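Local structure of short chain dehydrogenase (Salmonella typhi, 3G1T) at residues Tyr34-Ala39 with Asp60-Gln65; Thr40-Gly45 with Ala90-Leu95. The protein probably catalyses an NAD(P)-dependent oxidation or reduction, as a short-chain dehydrogenase with a Rossmann fold. All coordinates share one frame; numbering follows the deposited sequence.

Interaction 1 of 2, residues Tyr34-Ala39 with Asp60-Gln65; sequences YARYGA and DEQHVQ
E61 OE1 lies 2.7 Å from R36 NE, the shorter arm of a two-pronged salt bridge between the last turns of helices 25-36 and 48-62. The other arm runs from R36 NH2 to E61 OE2, 2.8 Å and almost straight, with an N-H...O angle of 176°. The arginine therefore offers its NE side rather than its two terminal nitrogens, one N-H to each oxygen. Both oxygens are met on their syn sides, and the guanidinium and carboxylate planes are only 12° apart. An arginine extended from CG to NE is long enough to reach the neighbouring helix.

Beside the bridge the contact is one of van der Waals packing. A35 CB, small enough for a close helix approach, sits 4.0 Å from Q62 CG. The glutamine bends at chi2 (-50°), which brings its amide carbon CD to 3.5 Å from A35 O and OE1 beside R36 CA. A35 O itself accepts a bond from G38 N, and A39 N returns to Y34 O: a Schellman motif with G38, at positive phi, as its C-prime residue.

Helices 25-36 and 48-62 are neighbours on one face of the Rossmann-fold sheet. At the partly exposed margin of their contact, two nearly parallel charged bonds in almost one plane fix how guanidinium and carboxylate are turned against each other, and may thereby steady the two helix ends.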
loop_
_atom_site.group_PDB
_atom_site.type_symbol
_atom_site.label_atom_id
_atom_site.label_comp_id
_atom_site.label_asym_id
_atom_site.label_seq_id
_atom_site.Cartn_x
_atom_site.Cartn_y
_atom_site.Cartn_z
ATOM N N TYR A 34 15.942 -23.045 -8.225
ATOM C CA TYR A 34 15.279 -23.115 -9.587
ATOM C C TYR A 34 16.186 -23.694 -10.682
ATOM O O TYR A 34 15.738 -24.556 -11.445
ATOM C CB TYR A 34 14.701 -21.761 -9.994
ATOM C CG TYR A 34 13.587 -21.231 -9.146
ATOM C CD1 TYR A 34 12.800 -22.081 -8.358
ATOM C CD2 TYR A 34 13.298 -19.868 -9.176
ATOM C CE1 TYR A 34 11.742 -21.565 -7.569
ATOM C CE2 TYR A 34 12.250 -19.320 -8.427
ATOM C CZ TYR A 34 11.467 -20.150 -7.656
ATOM O OH TYR A 34 10.396 -19.582 -6.985
ATOM N N ALA A 35 17.463 -23.268 -10.719
ATOM C CA ALA A 35 18.466 -23.855 -11.650
ATOM C C ALA A 35 18.638 -25.374 -11.397
ATOM O O ALA A 35 18.688 -26.180 -12.352
ATOM C CB ALA A 35 19.760 -23.083 -11.564
ATOM N N ARG A 36 18.694 -25.787 -10.129
ATOM C CA ARG A 36 18.799 -27.210 -9.803
ATOM C C ARG A 36 17.608 -28.081 -10.218
ATOM O O ARG A 36 17.790 -29.299 -10.500
ATOM C CB ARG A 36 19.094 -27.380 -8.323
ATOM C CG ARG A 36 20.519 -26.941 -7.919
ATOM C CD ARG A 36 20.634 -26.707 -6.383
ATOM N NE ARG A 36 21.979 -26.200 -6.032
ATOM C CZ ARG A 36 22.272 -25.498 -4.928
ATOM N NH1 ARG A 36 21.312 -25.179 -4.079
ATOM N NH2 ARG A 36 23.526 -25.072 -4.706
ATOM N N TYR A 37 16.418 -27.470 -10.318
ATOM C CA TYR A 37 15.238 -28.165 -10.866
ATOM C C TYR A 37 15.060 -27.877 -12.351
ATOM O O TYR A 37 13.952 -28.011 -12.831
ATOM C CB TYR A 37 13.937 -27.835 -10.079
ATOM C CG TYR A 37 13.903 -28.606 -8.765
ATOM C CD1 TYR A 37 13.168 -29.772 -8.643
ATOM C CD2 TYR A 37 14.712 -28.206 -7.689
ATOM C CE1 TYR A 37 13.161 -30.534 -7.438
ATOM C CE2 TYR A 37 14.735 -28.938 -6.476
ATOM C CZ TYR A 37 13.961 -30.106 -6.366
ATOM O OH TYR A 37 13.963 -30.827 -5.167
ATOM N N GLY A 38 16.108 -27.517 -13.082
ATOM C CA GLY A 38 16.068 -27.423 -14.587
ATOM C C GLY A 38 15.703 -26.106 -15.196
ATOM O O GLY A 38 15.812 -25.942 -16.436
ATOM N N ALA A 39 15.429 -25.089 -14.345
ATOM C CA ALA A 39 15.148 -23.722 -14.888
ATOM C C ALA A 39 16.251 -23.029 -15.611
ATOM O O ALA A 39 17.430 -23.241 -15.298
ATOM C CB ALA A 39 14.621 -22.790 -13.795
ATOM N N ASP A 60 28.897 -23.207 -12.372
ATOM C CA ASP A 60 29.699 -24.336 -11.804
ATOM C C ASP A 60 28.900 -25.611 -11.579
ATOM O O ASP A 60 29.458 -26.718 -11.594
ATOM C CB ASP A 60 30.358 -23.957 -10.493
ATOM C CG ASP A 60 31.434 -22.909 -10.662
ATOM O OD1 ASP A 60 31.853 -22.696 -11.813
ATOM O OD2 ASP A 60 31.830 -22.308 -9.632
ATOM N N GLU A 61 27.606 -25.469 -11.330
ATOM C CA GLU A 61 26.759 -26.638 -11.147
ATOM C C GLU A 61 25.991 -27.097 -12.426
ATOM O O GLU A 61 25.796 -28.283 -12.613
ATOM C CB GLU A 61 25.747 -26.389 -10.035
ATOM C CG GLU A 61 26.225 -26.537 -8.626
ATOM C CD GLU A 61 25.160 -26.056 -7.637
ATOM O OE1 GLU A 61 23.922 -26.186 -7.953
ATOM O OE2 GLU A 61 25.539 -25.521 -6.576
ATOM N N GLN A 62 25.503 -26.167 -13.257
ATOM C CA GLN A 62 24.634 -26.489 -14.422
ATOM C C GLN A 62 25.360 -26.478 -15.765
ATOM O O GLN A 62 24.843 -27.031 -16.764
ATOM C CB GLN A 62 23.440 -25.522 -14.520
ATOM C CG GLN A 62 22.562 -25.401 -13.228
ATOM C CD GLN A 62 22.107 -26.717 -12.601
ATOM O OE1 GLN A 62 21.973 -26.807 -11.383
ATOM N NE2 GLN A 62 21.885 -27.738 -13.414
ATOM N N HIS A 63 26.523 -25.800 -15.771
ATOM C CA HIS A 63 27.454 -25.684 -16.907
ATOM C C HIS A 63 27.053 -24.681 -18.020
ATOM O O HIS A 63 27.678 -24.666 -19.094
ATOM C CB HIS A 63 27.848 -27.081 -17.452
ATOM C CG HIS A 63 28.419 -28.004 -16.408
ATOM N ND1 HIS A 63 29.651 -27.798 -15.816
ATOM C CD2 HIS A 63 27.923 -29.139 -15.851
ATOM C CE1 HIS A 63 29.893 -28.772 -14.953
ATOM N NE2 HIS A 63 28.860 -29.597 -14.952
ATOM N N VAL A 64 26.012 -23.869 -17.760
ATOM C CA VAL A 64 25.627 -22.717 -18.612
ATOM C C VAL A 64 25.472 -21.499 -17.689
ATOM O O VAL A 64 24.655 -21.563 -16.750
ATOM C CB VAL A 64 24.242 -22.904 -19.305
ATOM C CG1 VAL A 64 24.076 -21.867 -20.441
ATOM C CG2 VAL A 64 24.027 -24.359 -19.818
ATOM N N GLN A 65 26.206 -20.411 -17.956
ATOM C CA GLN A 65 26.140 -19.226 -17.098
ATOM C C GLN A 65 24.867 -18.387 -17.320
ATOM O O GLN A 65 24.633 -17.916 -18.445
ATOM C CB GLN A 65 27.445 -18.360 -17.157
ATOM C CG GLN A 65 27.532 -17.326 -15.992
ATOM C CD GLN A 65 28.823 -16.486 -15.963
ATOM O OE1 GLN A 65 29.917 -17.007 -16.194
ATOM N NE2 GLN A 65 28.700 -15.191 -15.620
#

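Interaction 2 of 2, residues Thr40-Gly45 with Ala90-Leu95; sequences TVILLG and AHYPRL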
loop_
_atom_site.group_PDB
_atom_site.type_symbol
_atom_site.label_atom_id
_atom_site.label_comp_id
_atom_site.label_asym_id
_atom_site.label_seq_id
_atom_site.Cartn_x
_atom_site.Cartn_y
_atom_site.Cartn_z
ATOM N N THR A 40 15.881 -22.171 -16.565
ATOM C CA THR A 40 16.823 -21.193 -17.111
ATOM C C THR A 40 16.602 -19.889 -16.295
ATOM O O THR A 40 15.575 -19.200 -16.434
ATOM C CB THR A 40 16.606 -20.930 -18.594
ATOM O OG1 THR A 40 16.934 -22.112 -19.314
ATOM C CG2 THR A 40 17.556 -19.779 -19.085
ATOM N N VAL A 41 17.558 -19.589 -15.406
ATOM C CA VAL A 41 17.307 -18.540 -14.403
ATOM C C VAL A 41 17.971 -17.281 -14.941
ATOM O O VAL A 41 18.992 -17.361 -15.615
ATOM C CB VAL A 41 17.876 -18.985 -13.009
ATOM C CG1 VAL A 41 17.829 -17.825 -12.028
ATOM C CG2 VAL A 41 17.083 -20.187 -12.457
ATOM N N ILE A 42 17.329 -16.150 -14.704
ATOM C CA ILE A 42 17.817 -14.820 -15.004
ATOM C C ILE A 42 17.821 -14.120 -13.658
ATOM O O ILE A 42 16.806 -14.070 -12.911
ATOM C CB ILE A 42 16.887 -14.071 -15.967
ATOM C CG1 ILE A 42 16.741 -14.838 -17.296
ATOM C CG2 ILE A 42 17.525 -12.759 -16.399
ATOM C CD1 ILE A 42 15.483 -14.309 -18.045
ATOM N N LEU A 43 18.985 -13.526 -13.346
ATOM C CA LEU A 43 19.183 -12.887 -12.043
ATOM C C LEU A 43 19.065 -11.396 -12.178
ATOM O O LEU A 43 19.590 -10.847 -13.124
ATOM C CB LEU A 43 20.617 -13.098 -11.518
ATOM C CG LEU A 43 21.137 -14.523 -11.611
ATOM C CD1 LEU A 43 22.575 -14.643 -11.066
ATOM C CD2 LEU A 43 20.265 -15.430 -10.856
ATOM N N LEU A 44 18.377 -10.751 -11.239
ATOM C CA LEU A 44 18.405 -9.309 -11.144
ATOM C C LEU A 44 18.770 -8.846 -9.742
ATOM O O LEU A 44 18.287 -9.388 -8.704
ATOM C CB LEU A 44 17.085 -8.705 -11.583
ATOM C CG LEU A 44 16.902 -7.214 -11.826
ATOM C CD1 LEU A 44 15.840 -7.149 -12.857
ATOM C CD2 LEU A 44 16.444 -6.502 -10.509
ATOM N N GLY A 45 19.612 -7.825 -9.712
ATOM C CA GLY A 45 20.055 -7.247 -8.442
ATOM C C GLY A 45 20.753 -5.916 -8.598
ATOM O O GLY A 45 20.798 -5.346 -9.695
ATOM N N ALA A 90 15.285 -10.133 -26.220
ATOM C CA ALA A 90 16.283 -10.325 -27.296
ATOM C C ALA A 90 16.988 -11.665 -27.167
ATOM O O ALA A 90 17.533 -12.196 -28.154
ATOM C CB ALA A 90 17.284 -9.177 -27.311
ATOM N N HIS A 91 17.016 -12.210 -25.953
ATOM C CA HIS A 91 17.660 -13.505 -25.695
ATOM C C HIS A 91 16.695 -14.671 -25.498
ATOM O O HIS A 91 17.104 -15.837 -25.637
ATOM C CB HIS A 91 18.612 -13.386 -24.496
ATOM C CG HIS A 91 19.891 -12.647 -24.801
ATOM N ND1 HIS A 91 20.680 -12.936 -25.898
ATOM C CD2 HIS A 91 20.528 -11.651 -24.139
ATOM C CE1 HIS A 91 21.749 -12.154 -25.896
ATOM N NE2 HIS A 91 21.680 -11.361 -24.839
ATOM N N TYR A 92 15.423 -14.376 -25.179
ATOM C CA TYR A 92 14.432 -15.412 -24.809
ATOM C C TYR A 92 13.058 -15.175 -25.383
ATOM O O TYR A 92 12.654 -14.009 -25.497
ATOM C CB TYR A 92 14.230 -15.448 -23.282
ATOM C CG TYR A 92 15.510 -15.775 -22.541
ATOM C CD1 TYR A 92 16.025 -17.077 -22.536
ATOM C CD2 TYR A 92 16.213 -14.785 -21.909
ATOM C CE1 TYR A 92 17.214 -17.380 -21.857
ATOM C CE2 TYR A 92 17.406 -15.053 -21.231
ATOM C CZ TYR A 92 17.884 -16.359 -21.195
ATOM O OH TYR A 92 19.084 -16.594 -20.529
ATOM N N PRO A 93 12.307 -16.257 -25.679
ATOM C CA PRO A 93 10.981 -16.062 -26.289
ATOM C C PRO A 93 9.826 -15.797 -25.312
ATOM O O PRO A 93 8.693 -15.559 -25.714
ATOM C CB PRO A 93 10.735 -17.395 -26.998
ATOM C CG PRO A 93 11.455 -18.465 -26.050
ATOM C CD PRO A 93 12.751 -17.670 -25.791
ATOM N N ARG A 94 10.111 -15.878 -24.018
ATOM C CA ARG A 94 9.056 -15.867 -23.030
ATOM C C ARG A 94 9.726 -15.705 -21.632
ATOM O O ARG A 94 10.946 -15.862 -21.450
ATOM C CB ARG A 94 8.282 -17.192 -23.033
ATOM C CG ARG A 94 9.127 -18.414 -22.552
ATOM C CD ARG A 94 8.332 -19.735 -22.656
ATOM N NE ARG A 94 9.286 -20.787 -22.241
ATOM C CZ ARG A 94 10.084 -21.454 -23.076
ATOM N NH1 ARG A 94 10.093 -21.209 -24.417
ATOM N NH2 ARG A 94 10.964 -22.312 -22.574
ATOM N N LEU A 95 8.913 -15.294 -20.673
ATOM C CA LEU A 95 9.231 -15.594 -19.290
ATOM C C LEU A 95 8.178 -16.586 -18.797
ATOM O O LEU A 95 6.939 -16.274 -18.784
ATOM C CB LEU A 95 9.178 -14.373 -18.392
ATOM C CG LEU A 95 10.355 -13.389 -18.592
ATOM C CD1 LEU A 95 10.148 -12.041 -17.887
ATOM C CD2 LEU A 95 11.644 -14.073 -17.969
HETATM O O HOH W 1 19.828 -17.149 -18.268
#
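Apolar contacts carry most of this interface, in which Y92 meets T40 and I42 of strand 40-45. T40 CG2 lies 3.7 Å from Y92 CE1, and I42 CD1 3.8 Å from Y92 CE2; the two methyls approach obliquely from the same side of the ring plane. The threonine methyl is there because chi1 (-67°) sets CG2 anti to the backbone N. I42 CD1 is shared, for it also touches L95 CD2 at 3.8 Å, the two side chains crossing at about a right angle. Leucine and isoleucine suit this buried end, where I42 also packs on I16, L18 and F69 of the adjoining strands.

The polar part involves water. One water donates to V41 O at 2.8 Å; its approach to Y92 OH is implausibly short, so a water bridge from the phenol to the strand backbone remains doubtful. V41 turns its own side chain to the opposite face of the sheet, against helix 25-36.

The contact seats segment 90-95 on a parallel strand of the Rossmann fold. Tyrosine suits the boundary because its ring is apolar and its hydroxyl polar: the methyls of T40 and I42 cover part of the ring, so the contact itself rests on van der Waals packing.

Overall arrangement
From the N terminus the chain runs through strand 16-19 and helix 25-36 into strand 40-45, then through helix 48-62, strand 67-70 and helix 78-91 toward strand 97-99. Interaction 1 closes the loop from the end of helix 25-36 to the end of helix 48-62, around strand 40-45. Interaction 2 starts within that loop, on the strand, and closes beyond it at 90-95, so the two cross. They lie on opposite faces of the parallel sheet: one ties two helices together, the other ties the strand to segment 90-95. V41 joins them, its CG2 packing 3.6 Å from A35 N.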